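Local coordinates for Galactose/lactose metabolism regulatory protein GAL80 (Saccharomyces cerevisiae, PDB 3BTV) that represses the galactose and lactose metabolic genes of yeast by binding the activator GAL4 and blocking its transcriptional activation when no inducing sugar is present, at residues B[20-25]-B[49-55]; B[126-132]-B[408-413]. The protein carries 1 engineered substitution. Numbering follows the deposited sequence.

Contact 1: B[20-25]-B[49-55]; sequences PIRVGF and QFQITAL
Strand 21-25 runs parallel to strand 50-55, axes approaching to 4.5 Å at 43°. P20 lies beside Q49 (CA-CA 4.5 Å), before the ladder begins at I21-F50. I21 N donates to Q49 O (2.6 Å), and I21 O accepts from Q51 N (2.9 Å). I21 CD1 (chi1 m, chi2 t) lies 3.5 Å from F50 CE2. R22 pairs with Q51 on the other face, its guanidinium salt-bridged to D91. V23 N bonds Q51 O (2.7 Å), and V23 CG2 meets the F50 ring edge 3.8 Å from F50 CD2. V23 O takes T53 N (3.1 Å) and, weakly, A54 N (3.5 Å): T53, at phi/psi -102/-12, is the extra residue of a beta bulge, so G24 pairs with A54. F25 N bonds A54 O (3.2 Å), and F25 CB touches L55 CD1 (3.6 Å). With helix 39-45 as crossover, this is the opening beta-alpha-beta unit of the Rossmann fold. Main-chain bonds set the register; I21, V23 and F25 with F50, I52 and L55 make one face apolar.

Contact 2: B[126-132]-B[408-413]; sequences WALACSL and ALILHR
This buried loop-to-helix contact joins the Rossmann domain, at segment 126-132 between strand 121-125 and helix 132-143, to helix 405-424 late in the chain. L128 lies nearest A408 (CA-CA 6.5 Å) and L132 nearest H412 (5.7 Å). The W126-A127 peptide is cis. W126, chi1 t, presents one face of its six-membered ring to L411, whose CD2 makes a CH-pi contact 3.5 Å from the ring centroid, while W126 CZ3, at the ring edge, lies 3.4 Å from A408 O. Relatives in this oxidoreductase family have Glu-Lys-Pro with a cis proline after the fifth strand; this cis bond is probably its counterpart. H412, chi1 -93°, sets its ring obliquely to W126's six-membered ring, centroids 4.6 Å apart and planes at 42°. H412 NE2 accepts a weak hydrogen bond from A129 N (3.3 Å). S131 N-caps helix 132-143, its OG bonded to Q134 N. L132 CD1 (chi1 t, chi2 p) lies 4.0 Å from H412 CB, 3.8 Å from R413 CG and 4.1 Å from L409 CD1.

Both contacts are mostly buried, but they share no element and do not touch: their centres lie 26 Å apart, their nearest atoms about 12 Å. Contact 1 stays inside the Rossmann domain, joining neighbouring strands with 23 residues between its segments, and its centre is 22 Å from that of the chain. Contact 2, its centre about 10 Å from that of the chain, bridges 275 residues to bring a loop of the same domain against a late helix. The loop follows strand 121-125, which belongs to the same parallel sheet, with strand 92-95 between it and 21-26. The chemistry follows: main-chain bonding dominates within the sheet, whereas aromatic and aliphatic side chains dominate at the loop-helix junction.

Contact 1: B[20-25]-B[49-55]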
ATOM      1  N   PRO B  20       4.983 -21.863  42.990  1.00111.54           N
ATOM      2  CA  PRO B  20       5.664 -20.801  42.234  1.00100.41           C
ATOM      3  C   PRO B  20       6.606 -21.318  41.149  1.00102.65           C
ATOM      4  O   PRO B  20       7.409 -22.221  41.395  1.00 97.11           O
ATOM      5  CB  PRO B  20       6.478 -20.071  43.307  1.00 99.13           C
ATOM      6  CG  PRO B  20       5.780 -20.353  44.574  1.00 87.45           C
ATOM      7  CD  PRO B  20       5.229 -21.740  44.438  1.00 97.23           C
ATOM      8  N   ILE B  21       6.502 -20.731  39.961  1.00 89.14           N
ATOM      9  CA  ILE B  21       7.397 -21.051  38.852  1.00 65.66           C
ATOM     10  C   ILE B  21       8.767 -20.409  39.083  1.00 80.06           C
ATOM     11  O   ILE B  21       8.881 -19.186  39.166  1.00 98.01           O
ATOM     12  CB  ILE B  21       6.793 -20.582  37.511  1.00 80.10           C
ATOM     13  CG1 ILE B  21       5.425 -21.230  37.298  1.00 76.29           C
ATOM     14  CG2 ILE B  21       7.711 -20.918  36.352  1.00 68.06           C
ATOM     15  CD1 ILE B  21       4.732 -20.795  36.031  1.00 66.65           C
ATOM     16  N   ARG B  22       9.801 -21.238  39.209  1.00 95.51           N
ATOM     17  CA  ARG B  22      11.155 -20.754  39.488  1.00 86.09           C
ATOM     18  C   ARG B  22      11.856 -20.266  38.219  1.00 88.17           C
ATOM     19  O   ARG B  22      12.042 -21.031  37.271  1.00 88.62           O
ATOM     20  CB  ARG B  22      11.988 -21.846  40.159  1.00 87.36           C
ATOM     21  CG  ARG B  22      11.441 -22.330  41.497  1.00100.18           C
ATOM     22  CD  ARG B  22      12.303 -23.449  42.062  1.00 97.15           C
ATOM     23  NE  ARG B  22      12.355 -24.602  41.166  1.00106.09           N
ATOM     24  CZ  ARG B  22      13.196 -25.624  41.305  1.00116.30           C
ATOM     25  NH1 ARG B  22      14.066 -25.640  42.306  1.00120.18           N
ATOM     26  NH2 ARG B  22      13.169 -26.630  40.444  1.00115.04           N
ATOM     27  N   VAL B  23      12.262 -18.999  38.216  1.00 75.52           N
ATOM     28  CA  VAL B  23      12.766 -18.358  37.002  1.00 78.32           C
ATOM     29  C   VAL B  23      14.236 -17.942  37.059  1.00 77.57           C
ATOM     30  O   VAL B  23      14.649 -17.216  37.962  1.00 70.04           O
ATOM     31  CB  VAL B  23      11.920 -17.111  36.655  1.00 85.18           C
ATOM     32  CG1 VAL B  23      12.405 -16.472  35.361  1.00 90.02           C
ATOM     33  CG2 VAL B  23      10.453 -17.484  36.554  1.00 84.67           C
ATOM     34  N   GLY B  24      15.011 -18.396  36.074  1.00 83.45           N
ATOM     35  CA  GLY B  24      16.394 -17.984  35.891  1.00 83.85           C
ATOM     36  C   GLY B  24      16.508 -16.956  34.774  1.00 67.35           C
ATOM     37  O   GLY B  24      16.007 -17.163  33.668  1.00 71.69           O
ATOM     38  N   PHE B  25      17.184 -15.850  35.055  1.00 77.50           N
ATOM     39  CA  PHE B  25      17.175 -14.719  34.139  1.00 76.05           C
ATOM     40  C   PHE B  25      18.552 -14.326  33.592  1.00 81.30           C
ATOM     41  O   PHE B  25      19.499 -14.083  34.349  1.00 76.76           O
ATOM     42  CB  PHE B  25      16.537 -13.521  34.825  1.00 64.99           C
ATOM     43  CG  PHE B  25      15.617 -12.759  33.943  1.00 78.96           C
ATOM     44  CD1 PHE B  25      16.113 -11.842  33.038  1.00 79.78           C
ATOM     45  CD2 PHE B  25      14.253 -12.972  34.003  1.00 80.98           C
ATOM     46  CE1 PHE B  25      15.266 -11.141  32.213  1.00 88.34           C
ATOM     47  CE2 PHE B  25      13.400 -12.280  33.180  1.00 64.25           C
ATOM     48  CZ  PHE B  25      13.904 -11.360  32.285  1.00 78.00           C
ATOM     49  N   GLN B  49       2.847 -16.730  41.272  1.00 96.25           N
ATOM     50  CA  GLN B  49       3.091 -17.681  40.194  1.00 87.56           C
ATOM     51  C   GLN B  49       4.549 -17.756  39.749  1.00 82.71           C
ATOM     52  O   GLN B  49       4.959 -18.743  39.142  1.00 80.18           O
ATOM     53  CB  GLN B  49       2.211 -17.360  38.984  1.00 85.86           C
ATOM     54  CG  GLN B  49       0.720 -17.442  39.240  1.00 78.59           C
ATOM     55  CD  GLN B  49       0.101 -16.086  39.498  1.00 87.56           C
ATOM     56  OE1 GLN B  49      -0.902 -15.726  38.885  1.00 90.60           O
ATOM     57  NE2 GLN B  49       0.704 -15.319  40.401  1.00 94.45           N
ATOM     58  N   PHE B  50       5.325 -16.714  40.040  1.00 83.20           N
ATOM     59  CA  PHE B  50       6.715 -16.663  39.596  1.00 80.84           C
ATOM     60  C   PHE B  50       7.670 -16.189  40.681  1.00 80.54           C
ATOM     61  O   PHE B  50       7.351 -15.288  41.456  1.00 88.82           O
ATOM     62  CB  PHE B  50       6.854 -15.741  38.384  1.00 67.35           C
ATOM     63  CG  PHE B  50       6.131 -16.223  37.155  1.00 63.42           C
ATOM     64  CD1 PHE B  50       4.891 -15.703  36.815  1.00 63.82           C
ATOM     65  CD2 PHE B  50       6.700 -17.179  36.330  1.00 68.05           C
ATOM     66  CE1 PHE B  50       4.221 -16.133  35.681  1.00 56.09           C
ATOM     67  CE2 PHE B  50       6.042 -17.614  35.194  1.00 56.93           C
ATOM     68  CZ  PHE B  50       4.801 -17.090  34.868  1.00 71.25           C
ATOM     69  N   GLN B  51       8.852 -16.793  40.715  1.00 81.43           N
ATOM     70  CA  GLN B  51       9.915 -16.352  41.602  1.00 75.67           C
ATOM     71  C   GLN B  51      11.274 -16.440  40.914  1.00 82.50           C
ATOM     72  O   GLN B  51      11.610 -17.457  40.310  1.00 87.05           O
ATOM     73  CB  GLN B  51       9.920 -17.179  42.890  1.00 87.82           C
ATOM     74  CG  GLN B  51       9.017 -16.632  43.984  1.00 92.73           C
ATOM     75  CD  GLN B  51       9.364 -15.204  44.360  1.00103.49           C
ATOM     76  OE1 GLN B  51       8.865 -14.252  43.760  1.00123.41           O
ATOM     77  NE2 GLN B  51      10.223 -15.048  45.362  1.00102.79           N
ATOM     78  N   ILE B  52      12.051 -15.366  41.013  1.00 85.61           N
ATOM     79  CA  ILE B  52      13.393 -15.334  40.442  1.00 83.78           C
ATOM     80  C   ILE B  52      14.403 -15.989  41.379  1.00 86.98           C
ATOM     81  O   ILE B  52      14.823 -15.393  42.372  1.00 91.50           O
ATOM     82  CB  ILE B  52      13.825 -13.890  40.122  1.00 74.96           C
ATOM     83  CG1 ILE B  52      12.984 -13.331  38.967  1.00 72.48           C
ATOM     84  CG2 ILE B  52      15.297 -13.832  39.773  1.00 69.18           C
ATOM     85  CD1 ILE B  52      13.291 -11.881  38.626  1.00 64.50           C
ATOM     86  N   THR B  53      14.792 -17.217  41.053  1.00 87.28           N
ATOM     87  CA  THR B  53      15.686 -17.986  41.907  1.00 91.43           C
ATOM     88  C   THR B  53      17.122 -17.990  41.390  1.00 89.66           C
ATOM     89  O   THR B  53      18.040 -18.411  42.090  1.00 84.15           O
ATOM     90  CB  THR B  53      15.210 -19.444  42.044  1.00 99.44           C
ATOM     91  OG1 THR B  53      15.330 -20.107  40.779  1.00101.10           O
ATOM     92  CG2 THR B  53      13.761 -19.492  42.511  1.00 85.89           C
ATOM     93  N   ALA B  54      17.311 -17.526  40.162  1.00 92.77           N
ATOM     94  CA  ALA B  54      18.637 -17.509  39.560  1.00 87.65           C
ATOM     95  C   ALA B  54      18.817 -16.291  38.667  1.00 93.64           C
ATOM     96  O   ALA B  54      17.845 -15.721  38.175  1.00102.30           O
ATOM     97  CB  ALA B  54      18.872 -18.779  38.773  1.00 89.73           C
ATOM     98  N   LEU B  55      20.068 -15.900  38.451  1.00 81.30           N
ATOM     99  CA  LEU B  55      20.368 -14.707  37.668  1.00 78.54           C
ATOM    100  C   LEU B  55      21.785 -14.843  37.138  1.00 93.74           C
ATOM    101  O   LEU B  55      22.671 -15.295  37.862  1.00 87.01           O
ATOM    102  CB  LEU B  55      20.274 -13.471  38.563  1.00 84.32           C
ATOM    103  CG  LEU B  55      19.606 -12.214  38.020  1.00 81.47           C
ATOM    104  CD1 LEU B  55      18.126 -12.463  37.835  1.00 88.60           C
ATOM    105  CD2 LEU B  55      19.832 -11.040  38.958  1.00 79.74           C
TER

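Contact 2: B[126-132]-B[408-413]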
ATOM      1  N   TRP B 126      11.776 -11.873  20.760  1.00 47.17           N
ATOM      2  CA  TRP B 126      11.873 -11.700  19.315  1.00 47.97           C
ATOM      3  C   TRP B 126      12.847 -10.554  19.068  1.00 65.32           C
ATOM      4  O   TRP B 126      12.787  -9.550  19.768  1.00 60.98           O
ATOM      5  CB  TRP B 126      10.500 -11.381  18.713  1.00 42.01           C
ATOM      6  CG  TRP B 126      10.566 -11.138  17.234  1.00 44.66           C
ATOM      7  CD1 TRP B 126      10.569  -9.934  16.609  1.00 42.62           C
ATOM      8  CD2 TRP B 126      10.682 -12.127  16.206  1.00 44.90           C
ATOM      9  NE1 TRP B 126      10.681 -10.106  15.257  1.00 50.61           N
ATOM     10  CE2 TRP B 126      10.755 -11.447  14.981  1.00 49.54           C
ATOM     11  CE3 TRP B 126      10.746 -13.524  16.205  1.00 52.40           C
ATOM     12  CZ2 TRP B 126      10.868 -12.112  13.756  1.00 50.21           C
ATOM     13  CZ3 TRP B 126      10.853 -14.183  14.992  1.00 43.75           C
ATOM     14  CH2 TRP B 126      10.922 -13.478  13.787  1.00 51.37           C
ATOM     15  N   ALA B 127      13.753 -10.685  18.100  1.00 64.76           N
ATOM     16  CA  ALA B 127      13.820 -11.825  17.198  1.00 53.96           C
ATOM     17  C   ALA B 127      14.588 -12.989  17.806  1.00 54.62           C
ATOM     18  O   ALA B 127      15.466 -12.803  18.651  1.00 63.97           O
ATOM     19  CB  ALA B 127      14.467 -11.405  15.873  1.00 56.25           C
ATOM     20  N   LEU B 128      14.267 -14.198  17.353  1.00 53.52           N
ATOM     21  CA  LEU B 128      14.893 -15.392  17.895  1.00 53.17           C
ATOM     22  C   LEU B 128      16.395 -15.388  17.607  1.00 53.49           C
ATOM     23  O   LEU B 128      17.204 -15.664  18.487  1.00 61.61           O
ATOM     24  CB  LEU B 128      14.243 -16.658  17.321  1.00 53.74           C
ATOM     25  CG  LEU B 128      14.861 -17.970  17.825  1.00 58.02           C
ATOM     26  CD1 LEU B 128      14.927 -17.997  19.359  1.00 61.15           C
ATOM     27  CD2 LEU B 128      14.085 -19.171  17.296  1.00 61.86           C
ATOM     28  N   ALA B 129      16.763 -15.047  16.377  1.00 59.11           N
ATOM     29  CA  ALA B 129      18.172 -15.030  15.996  1.00 56.37           C
ATOM     30  C   ALA B 129      18.440 -14.028  14.876  1.00 57.99           C
ATOM     31  O   ALA B 129      17.543 -13.290  14.458  1.00 59.53           O
ATOM     32  CB  ALA B 129      18.622 -16.417  15.585  1.00 62.05           C
ATOM     33  N   CYS B 130      19.684 -13.997  14.408  1.00 64.83           N
ATOM     34  CA  CYS B 130      20.106 -13.058  13.361  1.00 66.09           C
ATOM     35  C   CYS B 130      19.889 -13.567  11.945  1.00 69.40           C
ATOM     36  O   CYS B 130      20.054 -12.816  10.984  1.00 73.23           O
ATOM     37  CB  CYS B 130      21.589 -12.726  13.535  1.00 71.61           C
ATOM     38  SG  CYS B 130      21.919 -11.875  15.076  1.00 80.51           S
ATOM     39  N   SER B 131      19.546 -14.844  11.816  1.00 63.25           N
ATOM     40  CA  SER B 131      19.298 -15.440  10.506  1.00 58.51           C
ATOM     41  C   SER B 131      18.393 -16.649  10.656  1.00 61.20           C
ATOM     42  O   SER B 131      18.274 -17.211  11.748  1.00 65.83           O
ATOM     43  CB  SER B 131      20.611 -15.878   9.862  1.00 57.98           C
ATOM     44  OG  SER B 131      21.193 -16.950  10.601  1.00 63.85           O
ATOM     45  N   LEU B 132      17.755 -17.042   9.560  1.00 65.84           N
ATOM     46  CA  LEU B 132      16.904 -18.225   9.558  1.00 70.11           C
ATOM     47  C   LEU B 132      17.751 -19.446   9.944  1.00 64.92           C
ATOM     48  O   LEU B 132      17.345 -20.285  10.760  1.00 76.70           O
ATOM     49  CB  LEU B 132      16.251 -18.397   8.178  1.00 59.69           C
ATOM     50  CG  LEU B 132      15.386 -19.640   7.974  1.00 65.10           C
ATOM     51  CD1 LEU B 132      14.322 -19.726   9.048  1.00 54.65           C
ATOM     52  CD2 LEU B 132      14.770 -19.658   6.599  1.00 52.74           C
ATOM     53  N   ALA B 408       7.920 -18.412  16.253  1.00 46.22           N
ATOM     54  CA  ALA B 408       9.072 -17.582  15.897  1.00 50.48           C
ATOM     55  C   ALA B 408       9.709 -18.063  14.596  1.00 55.12           C
ATOM     56  O   ALA B 408      10.015 -17.269  13.712  1.00 50.16           O
ATOM     57  CB  ALA B 408      10.115 -17.592  17.022  1.00 49.07           C
ATOM     58  N   LEU B 409       9.906 -19.372  14.489  1.00 56.02           N
ATOM     59  CA  LEU B 409      10.580 -19.956  13.328  1.00 42.88           C
ATOM     60  C   LEU B 409       9.814 -19.643  12.040  1.00 44.16           C
ATOM     61  O   LEU B 409      10.388 -19.189  11.052  1.00 56.04           O
ATOM     62  CB  LEU B 409      10.735 -21.464  13.527  1.00 53.03           C
ATOM     63  CG  LEU B 409      11.538 -22.228  12.476  1.00 61.90           C
ATOM     64  CD1 LEU B 409      12.933 -21.645  12.361  1.00 59.24           C
ATOM     65  CD2 LEU B 409      11.584 -23.705  12.847  1.00 58.56           C
ATOM     66  N   ILE B 410       8.506 -19.857  12.070  1.00 47.15           N
ATOM     67  CA  ILE B 410       7.658 -19.565  10.927  1.00 42.69           C
ATOM     68  C   ILE B 410       7.765 -18.081  10.526  1.00 50.21           C
ATOM     69  O   ILE B 410       7.845 -17.743   9.344  1.00 51.80           O
ATOM     70  CB  ILE B 410       6.202 -19.958  11.232  1.00 48.97           C
ATOM     71  CG1 ILE B 410       6.080 -21.482  11.322  1.00 56.49           C
ATOM     72  CG2 ILE B 410       5.238 -19.352  10.199  1.00 49.23           C
ATOM     73  CD1 ILE B 410       4.837 -21.955  12.063  1.00 56.29           C
ATOM     74  N   LEU B 411       7.797 -17.202  11.515  1.00 47.47           N
ATOM     75  CA  LEU B 411       7.963 -15.779  11.251  1.00 44.35           C
ATOM     76  C   LEU B 411       9.326 -15.515  10.599  1.00 36.79           C
ATOM     77  O   LEU B 411       9.438 -14.749   9.631  1.00 49.78           O
ATOM     78  CB  LEU B 411       7.830 -14.984  12.554  1.00 45.25           C
ATOM     79  CG  LEU B 411       7.816 -13.457  12.431  1.00 48.14           C
ATOM     80  CD1 LEU B 411       6.841 -13.006  11.362  1.00 38.84           C
ATOM     81  CD2 LEU B 411       7.464 -12.824  13.787  1.00 43.67           C
ATOM     82  N   HIS B 412      10.366 -16.162  11.124  1.00 45.18           N
ATOM     83  CA  HIS B 412      11.683 -16.042  10.511  1.00 44.87           C
ATOM     84  C   HIS B 412      11.671 -16.478   9.043  1.00 46.39           C
ATOM     85  O   HIS B 412      12.329 -15.861   8.211  1.00 53.84           O
ATOM     86  CB  HIS B 412      12.737 -16.836  11.278  1.00 52.03           C
ATOM     87  CG  HIS B 412      13.468 -16.028  12.300  1.00 55.28           C
ATOM     88  ND1 HIS B 412      14.301 -14.983  11.964  1.00 52.54           N
ATOM     89  CD2 HIS B 412      13.492 -16.109  13.652  1.00 43.17           C
ATOM     90  CE1 HIS B 412      14.800 -14.450  13.064  1.00 57.37           C
ATOM     91  NE2 HIS B 412      14.323 -15.113  14.103  1.00 64.99           N
ATOM     92  N   ARG B 413      10.941 -17.545   8.735  1.00 45.42           N
ATOM     93  CA  ARG B 413      10.852 -18.010   7.349  1.00 49.02           C
ATOM     94  C   ARG B 413      10.215 -16.950   6.490  1.00 51.12           C
ATOM     95  O   ARG B 413      10.601 -16.757   5.334  1.00 51.97           O
ATOM     96  CB  ARG B 413      10.053 -19.306   7.254  1.00 49.95           C
ATOM     97  CG  ARG B 413      10.788 -20.512   7.845  1.00 62.55           C
ATOM     98  CD  ARG B 413       9.938 -21.778   7.830  1.00 58.72           C
ATOM     99  NE  ARG B 413      10.699 -22.931   8.309  1.00 60.09           N
ATOM    100  CZ  ARG B 413      10.211 -24.163   8.446  1.00 79.60           C
ATOM    101  NH1 ARG B 413       8.944 -24.428   8.143  1.00 60.86           N
ATOM    102  NH2 ARG B 413      11.001 -25.136   8.884  1.00 78.85           N
TER